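Side-chain contacts in Sec-alkylsulfatase (Pseudomonas sp., PDB 4AXH), which hydrolyses (R)-secondary alkyl sulfates with strict inversion of configuration, giving (S)-secondary alcohols and sulfate, as a zinc-dependent homodimeric enzyme: residues Y477-A480 against V481-N485; V607-T610 against K611-D615. All blocks are in the same frame, centred on the assembly; numbering follows the deposited sequence.

Interaction 1. Residues Y477-A480 against V481-N485; sequences YRWA and VQLGN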
loop_
_atom_site.group_PDB
_atom_site.type_symbol
_atom_site.label_atom_id
_atom_site.label_comp_id
_atom_site.label_asym_id
_atom_site.label_seq_id
_atom_site.Cartn_x
_atom_site.Cartn_y
_atom_site.Cartn_z
ATOM N N TYR A 477 -30.303 6.790 0.771
ATOM C CA TYR A 477 -29.883 5.590 1.523
ATOM C C TYR A 477 -28.421 5.643 1.937
ATOM O O TYR A 477 -28.047 5.037 2.932
ATOM C CB TYR A 477 -30.173 4.308 0.737
ATOM C CG TYR A 477 -31.608 4.187 0.287
ATOM C CD1 TYR A 477 -32.634 4.015 1.210
ATOM C CD2 TYR A 477 -31.949 4.307 -1.053
ATOM C CE1 TYR A 477 -33.963 3.948 0.806
ATOM C CE2 TYR A 477 -33.274 4.216 -1.474
ATOM C CZ TYR A 477 -34.281 4.028 -0.539
ATOM O OH TYR A 477 -35.592 3.914 -0.926
ATOM N N ARG A 478 -27.611 6.390 1.193
ATOM C CA ARG A 478 -26.200 6.586 1.452
ATOM C C ARG A 478 -26.022 7.355 2.755
ATOM O O ARG A 478 -25.213 6.957 3.600
ATOM C CB ARG A 478 -25.559 7.320 0.262
ATOM C CG ARG A 478 -24.148 6.855 0.000
ATOM C CD ARG A 478 -23.556 7.625 -1.126
ATOM N NE ARG A 478 -22.172 7.995 -0.836
ATOM C CZ ARG A 478 -21.417 8.674 -1.682
ATOM N NH1 ARG A 478 -21.903 9.047 -2.859
ATOM N NH2 ARG A 478 -20.163 8.978 -1.365
ATOM N N TRP A 479 -26.805 8.440 2.936
ATOM C CA TRP A 479 -26.738 9.229 4.161
ATOM C C TRP A 479 -27.396 8.471 5.305
ATOM O O TRP A 479 -26.846 8.444 6.404
ATOM C CB TRP A 479 -27.302 10.638 3.968
ATOM C CG TRP A 479 -27.290 11.475 5.215
ATOM C CD1 TRP A 479 -28.377 11.942 5.898
ATOM C CD2 TRP A 479 -26.135 11.890 5.968
ATOM N NE1 TRP A 479 -27.970 12.628 7.024
ATOM C CE2 TRP A 479 -26.602 12.629 7.079
ATOM C CE3 TRP A 479 -24.751 11.741 5.789
ATOM C CZ2 TRP A 479 -25.740 13.217 8.002
ATOM C CZ3 TRP A 479 -23.896 12.300 6.721
ATOM C CH2 TRP A 479 -24.391 13.025 7.816
ATOM N N ALA A 480 -28.516 7.787 5.029
ATOM C CA ALA A 480 -29.196 6.948 6.005
ATOM C C ALA A 480 -28.221 5.956 6.688
ATOM O O ALA A 480 -28.191 5.927 7.914
ATOM C CB ALA A 480 -30.329 6.193 5.345
ATOM N N VAL A 481 -27.382 5.211 5.912
ATOM C CA VAL A 481 -26.404 4.253 6.457
ATOM C C VAL A 481 -25.323 4.888 7.316
ATOM O O VAL A 481 -24.833 4.236 8.234
ATOM C CB VAL A 481 -25.819 3.216 5.462
ATOM C CG1 VAL A 481 -26.914 2.388 4.811
ATOM C CG2 VAL A 481 -24.936 3.867 4.419
ATOM N N GLN A 482 -24.954 6.145 7.033
ATOM C CA GLN A 482 -23.960 6.870 7.826
ATOM C C GLN A 482 -24.512 7.177 9.228
ATOM O O GLN A 482 -23.781 7.017 10.199
ATOM C CB GLN A 482 -23.502 8.143 7.111
ATOM C CG GLN A 482 -22.464 7.881 6.031
ATOM C CD GLN A 482 -21.070 7.805 6.597
ATOM O OE1 GLN A 482 -20.600 8.720 7.280
ATOM N NE2 GLN A 482 -20.373 6.718 6.309
ATOM N N LEU A 483 -25.816 7.572 9.336
ATOM C CA LEU A 483 -26.494 7.835 10.615
ATOM C C LEU A 483 -26.667 6.530 11.388
ATOM O O LEU A 483 -26.270 6.453 12.556
ATOM C CB LEU A 483 -27.874 8.506 10.426
ATOM C CG LEU A 483 -27.960 9.900 9.760
ATOM C CD1 LEU A 483 -29.210 10.609 10.151
ATOM C CD2 LEU A 483 -26.824 10.817 10.180
ATOM N N GLY A 484 -27.221 5.519 10.711
ATOM C CA GLY A 484 -27.447 4.177 11.239
ATOM C C GLY A 484 -26.213 3.518 11.817
ATOM O O GLY A 484 -26.317 2.821 12.821
ATOM N N ASN A 485 -25.035 3.765 11.216
ATOM C CA ASN A 485 -23.771 3.205 11.694
ATOM C C ASN A 485 -23.399 3.824 13.026
ATOM O O ASN A 485 -22.959 3.111 13.929
ATOM C CB ASN A 485 -22.622 3.391 10.661
ATOM C CG ASN A 485 -21.452 2.453 10.884
ATOM O OD1 ASN A 485 -21.627 1.213 10.943
ATOM N ND2 ASN A 485 -20.240 3.025 11.044
#
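Trp479 and Leu483, one turn apart on helix 477-490, meet through backbone and side chain alike. The carbonyl Trp479 O accepts from Leu483 N at 3.2 Å, with a weak, bent bond from Gln482 N besides. Before and after it, Tyr477 O accepts from Val481 N at 3.1 Å, and Ala480 O from Gly484 N at 3.0 Å. Trp479 N in turn bonds to Asp476 OD1. With its CG anti to the backbone N (chi1 178°), the indole of Trp479 leans outward and toward the C-terminal end of the helix, where Leu483 covers one face of it. Leu483 CG makes a CH-pi contact 4.2 Å from the centroid of the five-membered ring, while Leu483 CD2 sits over the rim, 3.4 Å from Trp479 CZ2. Gln482 CB approaches the six-membered ring obliquely, 4.0 Å from Trp479 CE3. The polar ends find partners beyond this turn: Tyr477 OH bonds to Ser38 OG, whereas Gln482 OE1 bonds to Tyr454 OH of the second subunit, whose ring also meets Trp479 edge-to-face. Val481, apolar and compact, packs on Met505 of helix 495-511, and small Ala480 lies against Ala471 and Ile472 of helix 461-474. The chemistry thus divides the labour: main-chain bonds satisfy the carbonyls of Tyr477, Trp479 and Ala480, while glutamine and tryptophan carry the contact into the dimer interface.

Interaction 2. Residues V607-T610 against K611-D615; sequences VKLT and KPTLD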
loop_
_atom_site.group_PDB
_atom_site.type_symbol
_atom_site.label_atom_id
_atom_site.label_comp_id
_atom_site.label_asym_id
_atom_site.label_seq_id
_atom_site.Cartn_x
_atom_site.Cartn_y
_atom_site.Cartn_z
ATOM N N VAL A 607 14.940 -27.256 20.887
ATOM C CA VAL A 607 13.852 -28.147 20.475
ATOM C C VAL A 607 14.177 -28.929 19.196
ATOM O O VAL A 607 14.065 -28.391 18.092
ATOM C CB VAL A 607 12.488 -27.394 20.376
ATOM C CG1 VAL A 607 11.319 -28.365 20.457
ATOM C CG2 VAL A 607 12.350 -26.300 21.441
ATOM N N LYS A 608 14.570 -30.201 19.358
ATOM C CA LYS A 608 14.868 -31.108 18.248
ATOM C C LYS A 608 13.591 -31.877 17.894
ATOM O O LYS A 608 13.004 -32.517 18.768
ATOM C CB LYS A 608 15.992 -32.094 18.607
ATOM C CG LYS A 608 17.323 -31.446 19.007
ATOM C CD LYS A 608 18.535 -32.325 18.642
ATOM C CE LYS A 608 18.660 -33.630 19.408
ATOM N NZ LYS A 608 19.562 -34.593 18.717
ATOM N N LEU A 609 13.148 -31.780 16.623
ATOM C CA LEU A 609 11.936 -32.407 16.069
ATOM C C LEU A 609 12.019 -32.391 14.563
ATOM O O LEU A 609 12.998 -31.890 14.009
ATOM C CB LEU A 609 10.656 -31.657 16.534
ATOM C CG LEU A 609 10.323 -30.257 15.939
ATOM C CD1 LEU A 609 8.981 -29.777 16.427
ATOM C CD2 LEU A 609 11.352 -29.202 16.314
ATOM N N THR A 610 10.986 -32.907 13.898
ATOM C CA THR A 610 10.889 -32.911 12.437
ATOM C C THR A 610 9.694 -32.042 12.008
ATOM O O THR A 610 8.801 -31.804 12.831
ATOM C CB THR A 610 10.774 -34.354 11.889
ATOM O OG1 THR A 610 9.484 -34.894 12.179
ATOM C CG2 THR A 610 11.863 -35.270 12.405
ATOM N N LYS A 611 9.666 -31.584 10.730
ATOM C CA LYS A 611 8.533 -30.808 10.208
ATOM C C LYS A 611 7.212 -31.611 10.331
ATOM O O LYS A 611 6.279 -31.055 10.918
ATOM C CB LYS A 611 8.765 -30.315 8.767
ATOM C CG LYS A 611 7.758 -29.236 8.317
ATOM C CD LYS A 611 7.179 -29.529 6.928
ATOM C CE LYS A 611 6.080 -28.578 6.519
ATOM N NZ LYS A 611 5.646 -28.799 5.107
ATOM N N PRO A 612 7.120 -32.917 9.915
ATOM C CA PRO A 612 5.847 -33.644 10.107
ATOM C C PRO A 612 5.346 -33.677 11.560
ATOM O O PRO A 612 4.138 -33.575 11.760
ATOM C CB PRO A 612 6.115 -35.036 9.517
ATOM C CG PRO A 612 7.588 -35.142 9.355
ATOM C CD PRO A 612 8.113 -33.758 9.205
ATOM N N THR A 613 6.266 -33.738 12.567
ATOM C CA THR A 613 5.887 -33.702 13.989
ATOM C C THR A 613 5.440 -32.295 14.381
ATOM O O THR A 613 4.414 -32.167 15.041
ATOM C CB THR A 613 6.940 -34.316 14.946
ATOM O OG1 THR A 613 8.048 -33.434 15.117
ATOM C CG2 THR A 613 7.393 -35.720 14.533
ATOM N N LEU A 614 6.165 -31.242 13.921
ATOM C CA LEU A 614 5.804 -29.832 14.171
ATOM C C LEU A 614 4.406 -29.589 13.642
ATOM O O LEU A 614 3.597 -28.973 14.333
ATOM C CB LEU A 614 6.793 -28.841 13.501
ATOM C CG LEU A 614 6.494 -27.332 13.669
ATOM C CD1 LEU A 614 7.060 -26.775 14.977
ATOM C CD2 LEU A 614 7.027 -26.539 12.491
ATOM N N ASP A 615 4.120 -30.124 12.433
ATOM C CA ASP A 615 2.836 -30.042 11.741
ATOM C C ASP A 615 1.717 -30.631 12.590
ATOM O O ASP A 615 0.658 -30.009 12.692
ATOM C CB ASP A 615 2.904 -30.735 10.362
ATOM C CG ASP A 615 3.719 -30.019 9.292
ATOM O OD1 ASP A 615 3.581 -28.771 9.165
ATOM O OD2 ASP A 615 4.429 -30.713 8.529
#
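Thr610 O is gripped by two donors from the first turn of helix 611-618. Leu614 N reaches Thr610 O over 2.9 Å, as the regular i to i+4 bond. The hydroxyl Thr613 OG1 donates to Thr610 O, also over 2.9 Å, but from a bent approach, with a C=O...O angle of 127°. That hydroxyl is placed by a chi1 of 75°, which sets OG1 between its own backbone N and carbonyl carbon and turns it back toward the start of the helix.

Thr610 itself is the N-cap, a place that suits threonine because its short side chain puts a hydroxyl close to the first-turn N-H groups. Thr610 OG1 accepts from Thr613 N, although at 3.4 Å this capping bond is weak. Thr610 OG1 also has carbon neighbours, Thr613 CG2 at 3.3 Å and Pro612 CG at 3.4 Å, and the proline ring crosses the threonine side chain at about a right angle. Proline suits this first turn because its nitrogen, which has no hydrogen to give, is not called on for a helical bond. Lys611 N, by contrast, bonds to Asp578 OD1, and Lys611 NZ to Arg545 O.

On the buried side, Leu609 at the end of strand 605-609 extends CD1 to within 3.8 Å of Leu614 CB, and both leucines pack on Trp574 and Phe576 of the neighbouring strand 570-576. Both threonine hydroxyls and the Leu614 amide therefore bond at Thr610, with the Asp578 bond to Lys611 N in addition, so the first turn is tied to the N-cap residue that follows the strand.

Interactions 1 and 2 belong to different parts of the chain: 477-485 falls in the alkyl sulfatase dimerisation region, 607-615 in the C-terminal region related to SCP2 proteins. Their centres are 52 Å apart and their nearest atoms about 38 Å, so they do not touch. Neither lies at the two zinc ions, held by ligands such as His179, Asp310 and His355, or at the sulfate-binding residues, such as Arg323 and Tyr417. The settings also differ. Interaction 1 lies in the opening turns of a helix that faces the second subunit, whereas interaction 2 joins a strand to a helix within one subunit, untouched by the other chain of the dimer.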